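S-adenosylmethionine:tRNA ribosyltransferase-isomerase (Thermotoga maritima, PDB 1VKY) probably transfers the ribose moiety of S-adenosylmethionine to the 7-aminomethyl group of preQ1-modified tRNA and isomerises it, giving epoxyqueuosine. Local coordinates at residues V42-R45 with I50-R53; D297-N302 with A315-K320. One frame throughout, in Å; residues are numbered along the deposited sequence.

Contact 1 and contact 2 sit on one mixed sheet, their centres about 11 Å apart. Contact 1 pairs strand 39-44 with strand 49-54, the outermost strand at one end; strand 343-346 lies between strand 39-44 and strand 298-302, which contact 2 joins to the end of helix 309-318. Arg45, the last residue of segment 42-45, ties the two together: its NH2 probably hydrogen-bonds to Phe317 O at 3.0 Å, and its guanidinium makes a cation-pi contact with the Phe317 ring. The same guanidinium has a second partner in the C-terminal carboxylate of Leu347, a salt bridge through NE. Beyond the packed part of contact 2, Thr301 OG1 and Asn302 N bind an unidentified ligand, probably from the crystallisation liquor.

Contact 1. Residues V42-R45 with I50-R53; sequences VLHR and IEHR
Val42 and Glu51 face each other as a hydrogen-bonded antiparallel pair, with Val42 N donating to Glu51 O at 2.9 Å and Glu51 N returning the bond to Val42 O at 2.8 Å. The same Val42 O also receives a CA-H contact from Ile50 CA at 3.3 Å.

The polar side-chain contact lies on the face carrying Val42 and Glu51 and runs diagonally, His44 being two residues along from Val42. Glu51 keeps its CG beside its backbone N (chi1 -54°) and runs on extended, bringing the carboxylate to the edge of the His44 ring. There His44 NE2 donates to the anti lone pair of Glu51 OE1 at 2.8 Å, a nearly straight bond (162° at the hydrogen) lying close to the ring plane; ring and carboxylate are turned 26° apart. Tyr61 OH is a second partner of OE1, so two bonds hold this oxygen.

On the other face, Leu43 and Ile50 form the non-hydrogen-bonded pair and lie side by side, Leu43 CD1 touching Ile50 CG2 at 4.1 Å. Both also pack on Phe322 and Ala326 of helix 320-332.

Strands 39-44 and 49-54, antiparallel and joined by a short connection, form a beta hairpin at the edge of a mixed beta sheet, with strand 49-54 outermost within the chain.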
loop_
_atom_site.group_PDB
_atom_site.type_symbol
_atom_site.label_atom_id
_atom_site.label_comp_id
_atom_site.label_asym_id
_atom_site.label_seq_id
_atom_site.Cartn_x
_atom_site.Cartn_y
_atom_site.Cartn_z
ATOM N N VAL B 42 5.230 12.679 19.394
ATOM C CA VAL B 42 4.335 12.819 20.525
ATOM C C VAL B 42 4.062 14.290 20.780
ATOM O O VAL B 42 4.994 15.075 21.005
ATOM C CB VAL B 42 4.931 12.161 21.786
ATOM C CG1 VAL B 42 3.957 12.227 22.929
ATOM C CG2 VAL B 42 5.287 10.677 21.510
ATOM N N LEU B 43 2.776 14.616 20.822
ATOM C CA LEU B 43 2.257 15.942 21.079
ATOM C C LEU B 43 1.551 15.993 22.446
ATOM O O LEU B 43 0.637 15.230 22.710
ATOM C CB LEU B 43 1.255 16.327 19.976
ATOM C CG LEU B 43 1.856 16.971 18.710
ATOM C CD1 LEU B 43 2.870 16.145 18.081
ATOM C CD2 LEU B 43 0.764 17.280 17.755
ATOM N N HIS B 44 2.015 16.903 23.298
ATOM C CA HIS B 44 1.457 17.105 24.627
ATOM C C HIS B 44 0.662 18.405 24.574
ATOM O O HIS B 44 1.233 19.496 24.581
ATOM C CB HIS B 44 2.580 17.206 25.663
ATOM C CG HIS B 44 3.452 15.990 25.758
ATOM N ND1 HIS B 44 3.230 14.987 26.671
ATOM C CD2 HIS B 44 4.567 15.631 25.072
ATOM C CE1 HIS B 44 4.165 14.061 26.547
ATOM N NE2 HIS B 44 4.994 14.432 25.592
ATOM N N ARG B 45 -0.652 18.302 24.509
ATOM C CA ARG B 45 -1.445 19.496 24.171
ATOM C C ARG B 45 -1.377 20.610 25.178
ATOM O O ARG B 45 -1.243 21.750 24.788
ATOM C CB ARG B 45 -2.906 19.149 23.941
ATOM C CG ARG B 45 -3.172 18.317 22.692
ATOM C CD ARG B 45 -4.578 17.779 22.687
ATOM N NE ARG B 45 -4.799 16.726 23.672
ATOM C CZ ARG B 45 -5.983 16.172 23.874
ATOM N NH1 ARG B 45 -6.122 15.217 24.763
ATOM N NH2 ARG B 45 -7.034 16.578 23.183
ATOM N N ILE B 50 6.513 18.902 22.082
ATOM C CA ILE B 50 6.605 17.929 20.991
ATOM C C ILE B 50 7.863 17.072 21.193
ATOM O O ILE B 50 8.961 17.607 21.453
ATOM C CB ILE B 50 6.638 18.645 19.615
ATOM C CG1 ILE B 50 5.404 19.533 19.433
ATOM C CG2 ILE B 50 6.673 17.653 18.466
ATOM C CD1 ILE B 50 5.390 20.283 18.097
ATOM N N GLU B 51 7.716 15.760 21.061
ATOM C CA GLU B 51 8.854 14.841 21.118
ATOM C C GLU B 51 8.929 13.940 19.915
ATOM O O GLU B 51 7.926 13.638 19.253
ATOM C CB GLU B 51 8.774 13.910 22.320
ATOM C CG GLU B 51 8.621 14.551 23.671
ATOM C CD GLU B 51 8.590 13.480 24.736
ATOM O OE1 GLU B 51 7.508 13.141 25.263
ATOM O OE2 GLU B 51 9.659 12.947 24.980
ATOM N N HIS B 52 10.145 13.471 19.653
ATOM C CA HIS B 52 10.409 12.626 18.487
ATOM C C HIS B 52 10.937 11.271 18.960
ATOM O O HIS B 52 12.056 11.178 19.418
ATOM C CB HIS B 52 11.414 13.346 17.599
ATOM C CG HIS B 52 10.937 14.698 17.193
ATOM N ND1 HIS B 52 10.014 14.884 16.192
ATOM C CD2 HIS B 52 11.175 15.918 17.722
ATOM C CE1 HIS B 52 9.741 16.172 16.087
ATOM N NE2 HIS B 52 10.430 16.820 17.007
ATOM N N ARG B 53 10.104 10.235 18.827
ATOM C CA ARG B 53 10.338 8.915 19.428
ATOM C C ARG B 53 10.179 7.850 18.336
ATOM O O ARG B 53 10.080 8.195 17.151
ATOM C CB ARG B 53 9.362 8.678 20.591
ATOM C CG ARG B 53 9.514 9.749 21.681
ATOM C CD ARG B 53 10.870 9.636 22.482
ATOM N NE ARG B 53 10.389 9.138 23.711
ATOM C CZ ARG B 53 10.748 8.074 24.326
ATOM N NH1 ARG B 53 11.784 7.346 23.997
ATOM N NH2 ARG B 53 10.088 7.813 25.402
#

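Contact 2. Residues D297-N302 with A315-K320; sequences DALVTN and AAFAGK
Strand 298-302 and the last turn of helix 309-318 meet without any backbone hydrogen bond between them, their nearest CA atoms being those of Leu299 and Phe317, 8.2 Å apart. That gap is spanned by one side chain, the Phe317 ring. Its CG stands anti to the backbone N (chi1 -171°), and this sends the ring out from the helix to the beginning of the strand.

Leu299 CB lies over one face of the ring, displaced toward the rim on the CE2 side. It makes a CH-pi contact, 4.0 Å from the ring centroid and 25° off the normal, and comes within 3.7 Å of Phe317 CE2. The far end of the ring reaches the main chain: Phe317 CZ approaches Ala298 CA at 3.7 Å, while the carbonyl carbon of Asp297 lies at the ring's edge, in its plane, 3.9 Å from Phe317 CZ. The Asp297 carboxylate is engaged away from this contact, with OD2 accepting from Ile256 N and forming a salt bridge with Arg250.

Two more side chains pack on the ring: Phe293 meets it edge-to-face and Ile346 of strand 343-346 touches it. Right after Ala318 the chain turns: Gly319 N bonds back to Ala315 O at 2.7 Å, and Gly319, with its positive phi, is also the N-cap of helix 320-332.

No hydrogen bond or ion pair crosses between the two segments, then; the contact rests on van der Waals packing, including the CH-pi contact, and the helix end meets the sheet through a buried aromatic ring.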
loop_
_atom_site.group_PDB
_atom_site.type_symbol
_atom_site.label_atom_id
_atom_site.label_comp_id
_atom_site.label_asym_id
_atom_site.label_seq_id
_atom_site.Cartn_x
_atom_site.Cartn_y
_atom_site.Cartn_z
ATOM N N ASP B 297 -9.578 10.589 25.090
ATOM C CA ASP B 297 -8.594 11.354 25.903
ATOM C C ASP B 297 -7.227 11.509 25.250
ATOM O O ASP B 297 -6.448 12.408 25.600
ATOM C CB ASP B 297 -8.402 10.712 27.270
ATOM C CG ASP B 297 -9.721 10.519 28.000
ATOM O OD1 ASP B 297 -10.496 11.487 28.082
ATOM O OD2 ASP B 297 -10.084 9.424 28.478
ATOM N N ALA B 298 -6.924 10.620 24.321
ATOM C CA ALA B 298 -5.666 10.598 23.593
ATOM C C ALA B 298 -5.863 9.908 22.267
ATOM O O ALA B 298 -6.826 9.187 22.083
ATOM C CB ALA B 298 -4.601 9.914 24.404
ATOM N N LEU B 299 -4.949 10.115 21.320
ATOM C CA LEU B 299 -5.202 9.668 19.936
ATOM C C LEU B 299 -3.888 9.192 19.293
ATOM O O LEU B 299 -2.920 9.935 19.328
ATOM C CB LEU B 299 -5.815 10.805 19.101
ATOM C CG LEU B 299 -5.935 10.581 17.559
ATOM C CD1 LEU B 299 -6.772 9.361 17.307
ATOM C CD2 LEU B 299 -6.534 11.705 16.853
ATOM N N VAL B 300 -3.866 7.950 18.780
ATOM C CA VAL B 300 -2.779 7.490 17.865
ATOM C C VAL B 300 -3.298 7.491 16.424
ATOM O O VAL B 300 -4.364 6.918 16.109
ATOM C CB VAL B 300 -2.331 6.062 18.210
ATOM C CG1 VAL B 300 -1.215 5.596 17.320
ATOM C CG2 VAL B 300 -1.955 5.946 19.671
ATOM N N THR B 301 -2.535 8.107 15.540
ATOM C CA THR B 301 -2.955 8.273 14.169
ATOM C C THR B 301 -1.758 8.482 13.225
ATOM O O THR B 301 -0.659 8.786 13.654
ATOM C CB THR B 301 -3.923 9.453 14.094
ATOM O OG1 THR B 301 -4.469 9.563 12.763
ATOM C CG2 THR B 301 -3.208 10.773 14.349
ATOM N N ASN B 302 -2.001 8.323 11.926
ATOM C CA ASN B 302 -0.962 8.569 10.913
ATOM C C ASN B 302 -0.809 10.038 10.631
ATOM O O ASN B 302 -1.511 10.873 11.200
ATOM C CB ASN B 302 -1.282 7.787 9.619
ATOM C CG ASN B 302 -1.241 6.252 9.811
ATOM O OD1 ASN B 302 -0.529 5.725 10.671
ATOM N ND2 ASN B 302 -2.025 5.550 9.002
ATOM N N ALA B 315 -6.476 18.223 13.755
ATOM C CA ALA B 315 -6.343 19.618 14.162
ATOM C C ALA B 315 -7.376 19.973 15.240
ATOM O O ALA B 315 -7.065 20.668 16.211
ATOM C CB ALA B 315 -6.514 20.530 12.919
ATOM N N ALA B 316 -8.596 19.458 15.110
ATOM C CA ALA B 316 -9.593 19.716 16.132
ATOM C C ALA B 316 -9.093 19.084 17.429
ATOM O O ALA B 316 -9.315 19.619 18.506
ATOM C CB ALA B 316 -10.932 19.156 15.748
ATOM N N PHE B 317 -8.448 17.924 17.341
ATOM C CA PHE B 317 -8.077 17.192 18.570
ATOM C C PHE B 317 -6.897 17.851 19.309
ATOM O O PHE B 317 -6.897 17.971 20.524
ATOM C CB PHE B 317 -7.726 15.742 18.245
ATOM C CG PHE B 317 -7.562 14.911 19.463
ATOM C CD1 PHE B 317 -8.683 14.479 20.173
ATOM C CD2 PHE B 317 -6.308 14.607 19.954
ATOM C CE1 PHE B 317 -8.542 13.747 21.354
ATOM C CE2 PHE B 317 -6.173 13.848 21.162
ATOM C CZ PHE B 317 -7.308 13.433 21.826
ATOM N N ALA B 318 -5.899 18.260 18.538
ATOM C CA ALA B 318 -4.639 18.795 19.055
ATOM C C ALA B 318 -4.606 20.313 19.154
ATOM O O ALA B 318 -3.789 20.843 19.878
ATOM C CB ALA B 318 -3.525 18.319 18.181
ATOM N N GLY B 319 -5.467 21.012 18.415
ATOM C CA GLY B 319 -5.364 22.458 18.263
ATOM C C GLY B 319 -4.779 22.736 16.904
ATOM O O GLY B 319 -3.758 22.163 16.561
ATOM N N LYS B 320 -5.409 23.611 16.117
ATOM C CA LYS B 320 -4.964 23.790 14.731
ATOM C C LYS B 320 -3.540 24.318 14.591
ATOM O O LYS B 320 -2.733 23.788 13.810
ATOM C CB LYS B 320 -5.948 24.686 13.986
ATOM C CG LYS B 320 -5.585 24.870 12.500
ATOM C CD LYS B 320 -6.386 25.980 11.875
#